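Local structure of endoglucanase (Uncultured bacterium, 3X17) at residues F205-L210 with S215-P220; L53-A58 with Q62-G67. The protein hydrolyses internal beta-1,4-glucosidic bonds of cellulose as a family 9 endoglucanase, carrying an Ig-like domain ahead of its (alpha/alpha)6 barrel. All coordinates share one frame; numbering follows the deposited sequence.

Contact 1: residues F205-L210 with S215-P220; sequences FADGQL and SGNGVP. With CA (calcium ion), chain D.
D207 reaches across to segment S215-P220 and divides its carboxylate between a calcium ion and two backbone amides. OD1 of D207 binds the calcium at 2.5 Å and also accepts from the N of G216 at 2.7 Å, on the syn side and 28° out of the carboxylate plane. The other oxygen, OD2 of D207, takes the N-H of G218 at 2.7 Å from well above that plane, through a more bent bond. With CG of D207 turned away from its own N (chi1 -171°), the acid group reaches into the curve of S215-P220, where the two N-H groups hold it from turning. N217 OD1 and V219 O bind the calcium from that segment, at 2.5 Å and 2.3 Å. OD1 of N217 has a second task: the N of V219 donates to it at 2.8 Å, an Asx turn that ties the ligand side chain of N217 to the backbone of V219, whose carbonyl is itself a ligand. G216 and G218 adopt backbone angles that would press a CB against the preceding carbonyl. D207 and G208 are the middle residues of a type II turn from A206 to Q209, which brings G208 CA within 3.6 Å of S215 OG, a hydroxyl hydrogen-bonded to L212. P220 packs its ring against the F205 carbonyl and stands at the N-cap of helix 221-235. E214, D221 and D224 complete the coordination, and OD2 of D221 also accepts from the N of L210, making this a calcium-binding loop that joins helices 184-200 and 221-235 of the catalytic domain.

Contact 2: residues L53-A58 with Q62-G67; sequences LQIVRA and QVVWEG
I55 CB and W65 CB pack 3.9 Å apart at the apolar centre. The indole runs on toward L53, whose CD2 lies 4.1 Å from W65 CZ3. With CG anti to N (chi1 -172°), the tryptophan ring is laid along the strand, crossing the L53 side chain at about a right angle. V64 joins through CG1, 3.7 Å from I55 CG2, and A86, Y97 and A99 of adjoining strands continue this face. V64 and W65 both oppose I55, forming a classic beta bulge in the antiparallel hairpin of the Ig-like domain: I55 O accepts a nearly straight bond from V64 N at 2.8 Å and a weak one from W65 N. On the other face, the extended Q54 side chain runs beside E66 and crosses V63, whose CG2 touches the amide. Q54 NE2 donates to E66 OE1 at 3.1 Å, in its own amide plane but from above the carboxylate. Without the amide of Q54, as with an alanine here, E66 OE1 would probably lose this donor and V63 CG2 would lose its cover. Toward the turn, R57 N binds Q62 O at 3.0 Å, while the bent arginine side chain lies alongside Q62 and makes salt bridges to D59 and D60.

In the fold
The two contacts lie in different domains, their centres about 39 Å apart and their nearest atoms about 26 Å apart. Contact 2 comes first along the chain, near the surface of the N-terminal Ig-like domain, and joins the neighbouring strands 52-57 and 63-74. Contact 1 belongs to the catalytic domain and is partly buried, linking two arms of the irregular loop between helices 184-200 and 221-235. Neither contact is wholly core. Antiparallel backbone pairing, interrupted by a bulge, and an apolar sheet face hold the hairpin. The loop, lacking helix or strand, is instead organised by a metal, with carboxylate, side-chain amide and backbone carbonyl oxygens round it and main-chain N-H groups holding the carboxylate of D207.

Contact 1: residues F205-L210 with S215-P220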
loop_
_atom_site.group_PDB
_atom_site.type_symbol
_atom_site.label_atom_id
_atom_site.label_comp_id
_atom_site.label_asym_id
_atom_site.label_seq_id
_atom_site.Cartn_x
_atom_site.Cartn_y
_atom_site.Cartn_z
ATOM N N PHE A 205 -2.375 -14.989 8.636
ATOM C CA PHE A 205 -2.728 -14.028 9.685
ATOM C C PHE A 205 -3.308 -14.712 10.931
ATOM O O PHE A 205 -4.478 -15.104 10.937
ATOM C CB PHE A 205 -3.775 -13.048 9.147
ATOM C CG PHE A 205 -3.271 -12.133 8.078
ATOM C CD1 PHE A 205 -2.470 -11.051 8.394
ATOM C CD2 PHE A 205 -3.702 -12.282 6.768
ATOM C CE1 PHE A 205 -2.050 -10.158 7.401
ATOM C CE2 PHE A 205 -3.283 -11.408 5.777
ATOM C CZ PHE A 205 -2.506 -10.319 6.106
ATOM N N ALA A 206 -2.572 -14.692 12.034
ATOM C CA ALA A 206 -3.061 -15.311 13.258
ATOM C C ALA A 206 -3.356 -14.316 14.386
ATOM O O ALA A 206 -2.778 -13.233 14.444
ATOM C CB ALA A 206 -2.076 -16.419 13.730
ATOM N N ASP A 207 -4.188 -14.737 15.335
ATOM C CA ASP A 207 -4.199 -14.118 16.659
ATOM C C ASP A 207 -2.777 -14.120 17.211
ATOM O O ASP A 207 -2.050 -15.113 17.068
ATOM C CB ASP A 207 -5.159 -14.868 17.599
ATOM C CG ASP A 207 -5.383 -14.138 18.911
ATOM O OD1 ASP A 207 -5.034 -12.947 19.021
ATOM O OD2 ASP A 207 -5.891 -14.768 19.860
ATOM N N GLY A 208 -2.357 -12.969 17.738
ATOM C CA GLY A 208 -1.054 -12.814 18.382
ATOM C C GLY A 208 0.070 -12.571 17.403
ATOM O O GLY A 208 1.178 -12.242 17.805
ATOM N N GLN A 209 -0.205 -12.712 16.111
ATOM C CA GLN A 209 0.805 -12.444 15.076
ATOM C C GLN A 209 1.602 -11.143 15.247
ATOM O O GLN A 209 2.815 -11.108 14.988
ATOM C CB GLN A 209 0.203 -12.483 13.678
ATOM C CG GLN A 209 1.260 -12.224 12.563
ATOM C CD GLN A 209 0.616 -11.998 11.214
ATOM O OE1 GLN A 209 -0.567 -11.671 11.133
ATOM N NE2 GLN A 209 1.381 -12.200 10.142
ATOM N N LEU A 210 0.935 -10.065 15.656
ATOM C CA LEU A 210 1.495 -8.736 15.453
ATOM C C LEU A 210 1.959 -8.087 16.750
ATOM O O LEU A 210 2.328 -6.906 16.769
ATOM C CB LEU A 210 0.481 -7.830 14.727
ATOM C CG LEU A 210 0.186 -8.297 13.302
ATOM C CD1 LEU A 210 -0.925 -7.457 12.607
ATOM C CD2 LEU A 210 1.481 -8.324 12.486
ATOM N N SER A 215 -3.431 -8.735 20.972
ATOM C CA SER A 215 -2.900 -10.068 20.743
ATOM C C SER A 215 -3.437 -11.023 21.812
ATOM O O SER A 215 -3.272 -10.771 22.997
ATOM C CB SER A 215 -1.374 -10.047 20.824
ATOM O OG SER A 215 -0.795 -9.416 19.688
ATOM N N GLY A 216 -4.114 -12.090 21.399
ATOM C CA GLY A 216 -4.565 -13.096 22.355
ATOM C C GLY A 216 -6.024 -12.941 22.740
ATOM O O GLY A 216 -6.481 -13.585 23.667
ATOM N N ASN A 217 -6.774 -12.135 21.988
ATOM C CA ASN A 217 -8.206 -12.009 22.198
ATOM C C ASN A 217 -8.994 -12.970 21.312
ATOM O O ASN A 217 -10.216 -12.893 21.250
ATOM C CB ASN A 217 -8.654 -10.576 21.879
ATOM C CG ASN A 217 -8.480 -10.234 20.396
ATOM O OD1 ASN A 217 -7.971 -11.052 19.620
ATOM N ND2 ASN A 217 -8.874 -9.029 20.010
ATOM N N GLY A 218 -8.309 -13.862 20.605
ATOM C CA GLY A 218 -8.997 -14.845 19.769
ATOM C C GLY A 218 -9.330 -14.372 18.357
ATOM O O GLY A 218 -9.982 -15.094 17.598
ATOM N N VAL A 219 -8.887 -13.163 18.007
ATOM C CA VAL A 219 -9.161 -12.574 16.689
ATOM C C VAL A 219 -7.813 -12.305 15.965
ATOM O O VAL A 219 -6.877 -11.766 16.555
ATOM C CB VAL A 219 -9.978 -11.259 16.849
ATOM C CG1 VAL A 219 -10.311 -10.626 15.502
ATOM C CG2 VAL A 219 -11.277 -11.493 17.693
ATOM N N PRO A 220 -7.719 -12.653 14.672
ATOM C CA PRO A 220 -6.470 -12.338 13.975
ATOM C C PRO A 220 -6.087 -10.880 14.167
ATOM O O PRO A 220 -6.944 -10.008 14.049
ATOM C CB PRO A 220 -6.822 -12.610 12.509
ATOM C CG PRO A 220 -7.895 -13.703 12.618
ATOM C CD PRO A 220 -8.737 -13.182 13.756
HETATM CA CA CA D . -5.897 -10.696 18.362
#

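Contact 2: residues L53-A58 with Q62-G67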
loop_
_atom_site.group_PDB
_atom_site.type_symbol
_atom_site.label_atom_id
_atom_site.label_comp_id
_atom_site.label_asym_id
_atom_site.label_seq_id
_atom_site.Cartn_x
_atom_site.Cartn_y
_atom_site.Cartn_z
ATOM N N LEU A 53 27.495 -15.226 -12.900
ATOM C CA LEU A 53 27.071 -15.018 -11.512
ATOM C C LEU A 53 27.273 -16.256 -10.660
ATOM O O LEU A 53 26.912 -17.370 -11.060
ATOM C CB LEU A 53 25.606 -14.592 -11.459
ATOM C CG LEU A 53 24.973 -14.361 -10.074
ATOM C CD1 LEU A 53 25.425 -13.025 -9.476
ATOM C CD2 LEU A 53 23.463 -14.356 -10.222
ATOM N N GLN A 54 27.784 -16.051 -9.456
ATOM C CA GLN A 54 27.722 -17.071 -8.444
ATOM C C GLN A 54 26.818 -16.616 -7.303
ATOM O O GLN A 54 26.707 -15.420 -7.029
ATOM C CB GLN A 54 29.124 -17.384 -7.915
ATOM C CG GLN A 54 30.143 -17.645 -8.997
ATOM C CD GLN A 54 31.544 -17.730 -8.430
ATOM O OE1 GLN A 54 31.956 -16.875 -7.649
ATOM N NE2 GLN A 54 32.269 -18.785 -8.789
ATOM N N ILE A 55 26.141 -17.572 -6.677
ATOM C CA ILE A 55 25.580 -17.369 -5.354
ATOM C C ILE A 55 26.449 -18.119 -4.370
ATOM O O ILE A 55 26.823 -19.261 -4.610
ATOM C CB ILE A 55 24.160 -17.932 -5.221
ATOM C CG1 ILE A 55 23.203 -17.388 -6.300
ATOM C CG2 ILE A 55 23.674 -17.852 -3.756
ATOM C CD1 ILE A 55 23.229 -15.881 -6.515
ATOM N N VAL A 56 26.683 -17.507 -3.221
ATOM C CA VAL A 56 27.744 -17.933 -2.325
ATOM C C VAL A 56 27.212 -17.933 -0.880
ATOM O O VAL A 56 26.560 -16.986 -0.462
ATOM C CB VAL A 56 28.922 -16.955 -2.443
ATOM C CG1 VAL A 56 29.889 -17.186 -1.347
ATOM C CG2 VAL A 56 29.602 -17.102 -3.800
ATOM N N ARG A 57 27.449 -19.001 -0.128
ATOM C CA ARG A 57 27.100 -18.990 1.301
ATOM C C ARG A 57 27.716 -17.776 1.996
ATOM O O ARG A 57 28.878 -17.427 1.748
ATOM C CB ARG A 57 27.529 -20.287 1.999
ATOM C CG ARG A 57 26.647 -21.497 1.686
ATOM C CD ARG A 57 26.161 -22.196 2.957
ATOM N NE ARG A 57 27.272 -22.755 3.721
ATOM C CZ ARG A 57 27.850 -23.923 3.456
ATOM N NH1 ARG A 57 27.403 -24.683 2.463
ATOM N NH2 ARG A 57 28.875 -24.340 4.192
ATOM N N ALA A 58 26.915 -17.087 2.804
ATOM C CA ALA A 58 27.404 -15.929 3.546
ATOM C C ALA A 58 28.580 -16.303 4.442
ATOM O O ALA A 58 29.576 -15.588 4.483
ATOM C CB ALA A 58 26.287 -15.300 4.368
ATOM N N GLN A 62 31.566 -20.428 0.070
ATOM C CA GLN A 62 31.282 -21.592 -0.765
ATOM C C GLN A 62 30.252 -21.313 -1.877
ATOM O O GLN A 62 29.091 -21.005 -1.600
ATOM C CB GLN A 62 30.800 -22.743 0.110
ATOM C CG GLN A 62 29.946 -23.755 -0.637
ATOM C CD GLN A 62 30.179 -25.191 -0.192
ATOM O OE1 GLN A 62 30.232 -25.492 1.010
ATOM N NE2 GLN A 62 30.285 -26.095 -1.163
ATOM N N VAL A 63 30.679 -21.426 -3.131
ATOM C CA VAL A 63 29.759 -21.318 -4.260
ATOM C C VAL A 63 28.664 -22.384 -4.264
ATOM O O VAL A 63 28.933 -23.581 -4.166
ATOM C CB VAL A 63 30.490 -21.340 -5.592
ATOM C CG1 VAL A 63 29.503 -21.069 -6.728
ATOM C CG2 VAL A 63 31.632 -20.320 -5.583
ATOM N N VAL A 64 27.414 -21.939 -4.335
ATOM C CA VAL A 64 26.305 -22.872 -4.238
ATOM C C VAL A 64 25.482 -22.870 -5.525
ATOM O O VAL A 64 24.675 -23.767 -5.774
ATOM C CB VAL A 64 25.469 -22.624 -2.951
ATOM C CG1 VAL A 64 24.548 -21.421 -3.103
ATOM C CG2 VAL A 64 24.703 -23.864 -2.549
ATOM N N TRP A 65 25.802 -21.925 -6.400
ATOM C CA TRP A 65 25.092 -21.762 -7.657
ATOM C C TRP A 65 25.972 -20.907 -8.563
ATOM O O TRP A 65 26.580 -19.941 -8.122
ATOM C CB TRP A 65 23.714 -21.096 -7.413
ATOM C CG TRP A 65 22.802 -21.035 -8.618
ATOM C CD1 TRP A 65 21.704 -21.814 -8.851
ATOM C CD2 TRP A 65 22.863 -20.100 -9.709
ATOM N NE1 TRP A 65 21.096 -21.444 -10.031
ATOM C CE2 TRP A 65 21.792 -20.407 -10.585
ATOM C CE3 TRP A 65 23.682 -19.005 -10.001
ATOM C CZ2 TRP A 65 21.530 -19.670 -11.747
ATOM C CZ3 TRP A 65 23.447 -18.293 -11.173
ATOM C CH2 TRP A 65 22.379 -18.634 -12.040
ATOM N N GLU A 66 26.066 -21.277 -9.830
ATOM C CA GLU A 66 26.863 -20.503 -10.744
ATOM C C GLU A 66 26.168 -20.554 -12.079
ATOM O O GLU A 66 25.634 -21.584 -12.445
ATOM C CB GLU A 66 28.277 -21.097 -10.848
ATOM C CG GLU A 66 29.240 -20.291 -11.692
ATOM C CD GLU A 66 30.692 -20.779 -11.552
ATOM O OE1 GLU A 66 31.091 -21.183 -10.439
ATOM O OE2 GLU A 66 31.423 -20.781 -12.564
ATOM N N GLY A 67 26.142 -19.439 -12.790
ATOM C CA GLY A 67 25.338 -19.337 -14.000
ATOM C C GLY A 67 25.773 -18.143 -14.809
ATOM O O GLY A 67 26.200 -17.123 -14.265
#